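Local coordinates for inactivation-no-after-potential D protein (Drosophila melanogaster, PDB 2QKV) that probably serves as a scaffold that gathers proteins of the visual signalling cascade through its PDZ domains, of which this is the fifth, at residues A18-G23 with Q40-E45; T57-D62 with V83-T88. The protein carries 1 engineered substitution. All coordinates share one frame; numbering follows the deposited sequence.

Interaction 1: residues A18-G23 with Q40-E45; sequences AGKELG and QGQYPE
Neither backbone here is regular over most of its length: the loop 18-23 leads into strand 24-28, while residues 40-43 lead without regular structure into helix 44-49, with Y43 at its N-cap position and P44 and E45 in its first turn. The two backbones come nearest at L22 and Q42, whose CA atoms are 6.4 Å apart, so side chains of the second segment reach across to carbonyls of the first. Y43, with CG anti to its carbonyl carbon, lays its ring edge-on beside the loop, and its OH donates to K20 O at 2.7 Å, in the carbonyl plane on a lone pair. That hydroxyl also accepts from K17 N, so two bonds fix it. The loop corresponds to the carboxylate-binding (GLGF) loop of PDZ domains, here with the sequence ELGL, which by family analogy receives the C-terminus of a peptide ligand. Its E21 O takes a nearly straight bond from Q42 NE2 (2.9 Å, 170° at the hydrogen). This bond lies almost within the amide plane of Q42, whose chain folds back at chi2 (-57°) to make it. The K20 chain, CG anti to N, slides past Y43 in the opposite direction; its CG lies 3.6 Å from Y43 CE1 and its CD 3.2 Å from Q42 O. Apart from the polar bonds, L22 CD2 approaches Y43 CE1 at 4.3 Å, and both side chains also rest on L14 of strand 10-15. At G23 (phi +79°) a CB would stand only 3.0 Å from Q42 CG, so the tight approach and the positive phi together suit glycine.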
loop_
_atom_site.group_PDB
_atom_site.type_symbol
_atom_site.label_atom_id
_atom_site.label_comp_id
_atom_site.label_asym_id
_atom_site.label_seq_id
_atom_site.Cartn_x
_atom_site.Cartn_y
_atom_site.Cartn_z
ATOM N N ALA A 18 -11.530 -10.783 -31.679
ATOM C CA ALA A 18 -11.145 -12.134 -31.294
ATOM C C ALA A 18 -9.837 -12.504 -31.982
ATOM O O ALA A 18 -9.618 -12.164 -33.144
ATOM C CB ALA A 18 -12.239 -13.121 -31.684
ATOM N N GLY A 19 -8.964 -13.189 -31.255
ATOM C CA GLY A 19 -7.695 -13.603 -31.826
ATOM C C GLY A 19 -6.635 -12.526 -31.896
ATOM O O GLY A 19 -5.517 -12.782 -32.341
ATOM N N LYS A 20 -6.978 -11.315 -31.463
ATOM C CA LYS A 20 -6.021 -10.218 -31.486
ATOM C C LYS A 20 -5.852 -9.652 -30.077
ATOM O O LYS A 20 -6.652 -8.829 -29.632
ATOM C CB LYS A 20 -6.491 -9.125 -32.450
ATOM C CG LYS A 20 -5.480 -8.006 -32.643
ATOM C CD LYS A 20 -5.331 -7.623 -34.106
ATOM C CE LYS A 20 -4.729 -8.765 -34.908
ATOM N NZ LYS A 20 -4.533 -8.402 -36.338
ATOM N N GLU A 21 -4.810 -10.111 -29.382
ATOM C CA GLU A 21 -4.518 -9.671 -28.014
ATOM C C GLU A 21 -4.169 -8.191 -27.998
ATOM O O GLU A 21 -3.652 -7.657 -28.975
ATOM C CB GLU A 21 -3.302 -10.400 -27.437
ATOM C CG GLU A 21 -3.228 -11.894 -27.639
ATOM C CD GLU A 21 -1.790 -12.376 -27.592
ATOM O OE1 GLU A 21 -1.100 -12.108 -26.582
ATOM O OE2 GLU A 21 -1.340 -13.012 -28.567
ATOM N N LEU A 22 -4.423 -7.540 -26.869
ATOM C CA LEU A 22 -4.088 -6.130 -26.729
ATOM C C LEU A 22 -2.579 -5.979 -26.850
ATOM O O LEU A 22 -2.081 -4.959 -27.334
ATOM C CB LEU A 22 -4.538 -5.606 -25.367
ATOM C CG LEU A 22 -6.031 -5.467 -25.092
ATOM C CD1 LEU A 22 -6.212 -4.958 -23.668
ATOM C CD2 LEU A 22 -6.658 -4.496 -26.083
ATOM N N GLY A 23 -1.849 -6.993 -26.388
ATOM C CA GLY A 23 -0.400 -6.963 -26.462
ATOM C C GLY A 23 0.272 -6.119 -25.396
ATOM O O GLY A 23 1.396 -5.658 -25.589
ATOM N N GLN A 40 3.961 -3.894 -30.677
ATOM C CA GLN A 40 3.499 -3.003 -31.726
ATOM C C GLN A 40 2.813 -3.783 -32.839
ATOM O O GLN A 40 3.172 -4.925 -33.107
ATOM C CB GLN A 40 4.696 -2.213 -32.273
ATOM C CG GLN A 40 5.274 -1.168 -31.302
ATOM C CD GLN A 40 5.380 -1.658 -29.857
ATOM O OE1 GLN A 40 4.368 -1.930 -29.203
ATOM N NE2 GLN A 40 6.608 -1.766 -29.354
ATOM N N GLY A 41 1.816 -3.171 -33.473
ATOM C CA GLY A 41 1.117 -3.838 -34.558
ATOM C C GLY A 41 -0.214 -4.505 -34.246
ATOM O O GLY A 41 -0.847 -5.060 -35.144
ATOM N N GLN A 42 -0.664 -4.460 -32.994
ATOM C CA GLN A 42 -1.939 -5.084 -32.644
ATOM C C GLN A 42 -3.155 -4.221 -32.970
ATOM O O GLN A 42 -4.077 -4.667 -33.655
ATOM C CB GLN A 42 -1.960 -5.454 -31.157
ATOM C CG GLN A 42 -0.911 -6.477 -30.740
ATOM C CD GLN A 42 -1.014 -7.779 -31.518
ATOM O OE1 GLN A 42 -0.191 -8.059 -32.393
ATOM N NE2 GLN A 42 -2.028 -8.579 -31.203
ATOM N N TYR A 43 -3.166 -2.994 -32.460
ATOM C CA TYR A 43 -4.261 -2.062 -32.696
ATOM C C TYR A 43 -3.694 -0.694 -33.043
ATOM O O TYR A 43 -2.757 -0.223 -32.400
ATOM C CB TYR A 43 -5.156 -1.932 -31.460
ATOM C CG TYR A 43 -5.937 -3.185 -31.160
ATOM C CD1 TYR A 43 -5.359 -4.240 -30.452
ATOM C CD2 TYR A 43 -7.241 -3.339 -31.632
ATOM C CE1 TYR A 43 -6.065 -5.424 -30.231
ATOM C CE2 TYR A 43 -7.951 -4.517 -31.413
ATOM C CZ TYR A 43 -7.354 -5.554 -30.715
ATOM O OH TYR A 43 -8.042 -6.732 -30.518
ATOM N N PRO A 44 -4.246 -0.047 -34.080
ATOM C CA PRO A 44 -3.789 1.275 -34.511
ATOM C C PRO A 44 -3.804 2.312 -33.391
ATOM O O PRO A 44 -2.869 3.101 -33.273
ATOM C CB PRO A 44 -4.762 1.621 -35.635
ATOM C CG PRO A 44 -5.041 0.274 -36.242
ATOM C CD PRO A 44 -5.252 -0.584 -35.015
ATOM N N GLU A 45 -4.854 2.305 -32.573
ATOM C CA GLU A 45 -4.954 3.264 -31.472
ATOM C C GLU A 45 -3.848 3.068 -30.433
ATOM O O GLU A 45 -3.356 4.034 -29.850
ATOM C CB GLU A 45 -6.337 3.183 -30.805
ATOM C CG GLU A 45 -6.988 1.810 -30.844
ATOM C CD GLU A 45 -7.756 1.547 -32.135
ATOM O OE1 GLU A 45 -8.846 2.137 -32.326
ATOM O OE2 GLU A 45 -7.263 0.754 -32.965
#

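Interaction 2: residues T57-D62 with V83-T88; sequences TKFNGD and VSMEVT
Strands 57-59 and 83-88 run antiparallel, their axes 4.7 Å apart, and the pairing is irregular at one end. T57 and K58 both face E86, a classic beta bulge: E86 O takes a good bond from T57 N (2.9 Å) and a weak one from K58 N, while E86 N returns a bond to K58 O. The tight part of the contact lies on the face carrying F59 and M85, a non-hydrogen-bonded pair. The F59 ring, CG anti to N, crosses V83 obliquely, CE1 to V83 CG1 at 3.7 Å, and runs alongside M85, whose SD sits at the ring edge, 5.1 Å from its centroid, in a Met-aromatic contact. F59 also meets F76 of helix 69-77, so this face belongs to the core of the PDZ fold, between sheet and helix. An alanine in place of F59 would remove the ring that meets V83, M85 and F76, and would probably loosen the packing between sheet and helix. Past F59 the chain turns through a type I' turn, G61 at its third position with phi +89°, and N60 continues the pairing with its side chain: OD1 accepts from S84 N at 2.7 Å, almost along the C=O axis (173°), and N60 N donates to S84 O. The opposite face is looser and wet. K58 and E86 lie side by side, K58 CB 3.7 Å from E86 CB, yet K58 NZ and E86 OE1 stay 4.3 Å apart, beyond a salt bridge. One water joins them, donating to E86 OE1 and accepting from K58 NZ; another joins OE1 to T57 OG1.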
loop_
_atom_site.group_PDB
_atom_site.type_symbol
_atom_site.label_atom_id
_atom_site.label_comp_id
_atom_site.label_asym_id
_atom_site.label_seq_id
_atom_site.Cartn_x
_atom_site.Cartn_y
_atom_site.Cartn_z
ATOM N N THR A 57 -5.045 4.480 -16.073
ATOM C CA THR A 57 -5.689 4.838 -14.808
ATOM C C THR A 57 -7.197 4.605 -14.702
ATOM O O THR A 57 -7.763 4.674 -13.606
ATOM C CB THR A 57 -5.391 6.313 -14.469
ATOM O OG1 THR A 57 -5.839 7.138 -15.555
ATOM C CG2 THR A 57 -3.896 6.516 -14.295
ATOM N N LYS A 58 -7.851 4.374 -15.837
ATOM C CA LYS A 58 -9.284 4.088 -15.841
ATOM C C LYS A 58 -9.545 3.122 -16.992
ATOM O O LYS A 58 -8.992 3.274 -18.071
ATOM C CB LYS A 58 -10.120 5.366 -16.008
ATOM C CG LYS A 58 -11.621 5.120 -15.806
ATOM C CD LYS A 58 -12.432 6.400 -15.690
ATOM C CE LYS A 58 -12.163 7.094 -14.366
ATOM N NZ LYS A 58 -13.133 8.198 -14.080
ATOM N N PHE A 59 -10.367 2.110 -16.750
ATOM C CA PHE A 59 -10.649 1.122 -17.785
ATOM C C PHE A 59 -12.151 0.925 -17.860
ATOM O O PHE A 59 -12.775 0.543 -16.877
ATOM C CB PHE A 59 -9.971 -0.218 -17.454
ATOM C CG PHE A 59 -10.092 -1.235 -18.555
ATOM C CD1 PHE A 59 -9.170 -1.253 -19.598
ATOM C CD2 PHE A 59 -11.167 -2.122 -18.592
ATOM C CE1 PHE A 59 -9.308 -2.137 -20.675
ATOM C CE2 PHE A 59 -11.315 -3.014 -19.671
ATOM C CZ PHE A 59 -10.381 -3.016 -20.711
ATOM N N ASN A 60 -12.717 1.191 -19.034
ATOM C CA ASN A 60 -14.152 1.083 -19.261
ATOM C C ASN A 60 -14.988 1.657 -18.124
ATOM O O ASN A 60 -15.921 1.013 -17.636
ATOM C CB ASN A 60 -14.557 -0.372 -19.533
ATOM C CG ASN A 60 -14.200 -0.825 -20.934
ATOM O OD1 ASN A 60 -13.693 -0.045 -21.735
ATOM N ND2 ASN A 60 -14.470 -2.092 -21.242
ATOM N N GLY A 61 -14.626 2.864 -17.698
ATOM C CA GLY A 61 -15.362 3.554 -16.654
ATOM C C GLY A 61 -14.943 3.316 -15.218
ATOM O O GLY A 61 -15.334 4.080 -14.335
ATOM N N ASP A 62 -14.164 2.269 -14.964
ATOM C CA ASP A 62 -13.733 1.992 -13.600
ATOM C C ASP A 62 -12.356 2.570 -13.309
ATOM O O ASP A 62 -11.385 2.238 -13.992
ATOM C CB ASP A 62 -13.706 0.480 -13.342
ATOM C CG ASP A 62 -15.092 -0.115 -13.200
ATOM O OD1 ASP A 62 -15.914 0.462 -12.457
ATOM O OD2 ASP A 62 -15.352 -1.167 -13.814
ATOM N N VAL A 83 -13.327 -0.912 -25.737
ATOM C CA VAL A 83 -12.342 -0.647 -24.701
ATOM C C VAL A 83 -12.083 0.858 -24.697
ATOM O O VAL A 83 -11.713 1.433 -25.720
ATOM C CB VAL A 83 -11.022 -1.389 -24.978
ATOM C CG1 VAL A 83 -9.909 -0.843 -24.081
ATOM C CG2 VAL A 83 -11.206 -2.874 -24.715
ATOM N N SER A 84 -12.306 1.484 -23.547
ATOM C CA SER A 84 -12.096 2.918 -23.387
ATOM C C SER A 84 -11.216 3.118 -22.165
ATOM O O SER A 84 -11.609 2.779 -21.051
ATOM C CB SER A 84 -13.427 3.630 -23.172
ATOM O OG SER A 84 -13.222 5.022 -22.984
ATOM N N MET A 85 -10.031 3.675 -22.373
ATOM C CA MET A 85 -9.109 3.876 -21.266
ATOM C C MET A 85 -8.674 5.321 -21.096
ATOM O O MET A 85 -8.650 6.088 -22.065
ATOM C CB MET A 85 -7.848 3.047 -21.497
ATOM C CG MET A 85 -8.115 1.578 -21.814
ATOM S SD MET A 85 -6.625 0.609 -22.039
ATOM C CE MET A 85 -6.334 0.828 -23.788
ATOM N N GLU A 86 -8.359 5.682 -19.854
ATOM C CA GLU A 86 -7.786 6.990 -19.543
ATOM C C GLU A 86 -6.364 6.596 -19.172
ATOM O O GLU A 86 -6.145 5.588 -18.474
ATOM C CB GLU A 86 -8.478 7.687 -18.374
ATOM C CG GLU A 86 -9.887 8.130 -18.737
ATOM C CD GLU A 86 -10.495 9.093 -17.744
ATOM O OE1 GLU A 86 -9.886 9.344 -16.685
ATOM O OE2 GLU A 86 -11.600 9.602 -18.035
ATOM N N VAL A 87 -5.403 7.389 -19.629
ATOM C CA VAL A 87 -3.994 7.076 -19.453
ATOM C C VAL A 87 -3.158 8.327 -19.148
ATOM O O VAL A 87 -3.495 9.424 -19.583
ATOM C CB VAL A 87 -3.441 6.457 -20.782
ATOM C CG1 VAL A 87 -2.048 5.869 -20.567
ATOM C CG2 VAL A 87 -4.419 5.399 -21.338
ATOM N N THR A 88 -2.077 8.158 -18.395
ATOM C CA THR A 88 -1.167 9.264 -18.129
ATOM C C THR A 88 0.246 8.834 -18.543
ATOM O O THR A 88 0.610 7.658 -18.408
ATOM C CB THR A 88 -1.195 9.718 -16.648
ATOM O OG1 THR A 88 -0.490 10.969 -16.532
ATOM C CG2 THR A 88 -0.534 8.694 -15.744
HETATM O O HOH W 1 -8.134 8.472 -14.910
HETATM O O HOH W 2 -11.422 10.255 -14.595
HETATM O O HOH W 3 -12.597 4.509 -19.037
#

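How the interactions relate
Interaction 1 closes before interaction 2 opens along the chain, helix 44-49 being followed by strand 55-59. Their centres lie about 17 Å apart and their nearest atoms about 5 Å. Strand 10-15 links them: it pairs with strand 82-88 of interaction 2, and its L14 meets L22 and Y43 of interaction 1 and V83 of interaction 2. The first contact holds a loop at the edge of the PDZ domain, the second a strand pair inside it. In PDZ domains the ligand groove runs between strand 24-28 and helix 69-77; interaction 1 includes the loop at its end, whereas interaction 2 lies in the core, where F59 packs on L75 and F76 of that helix.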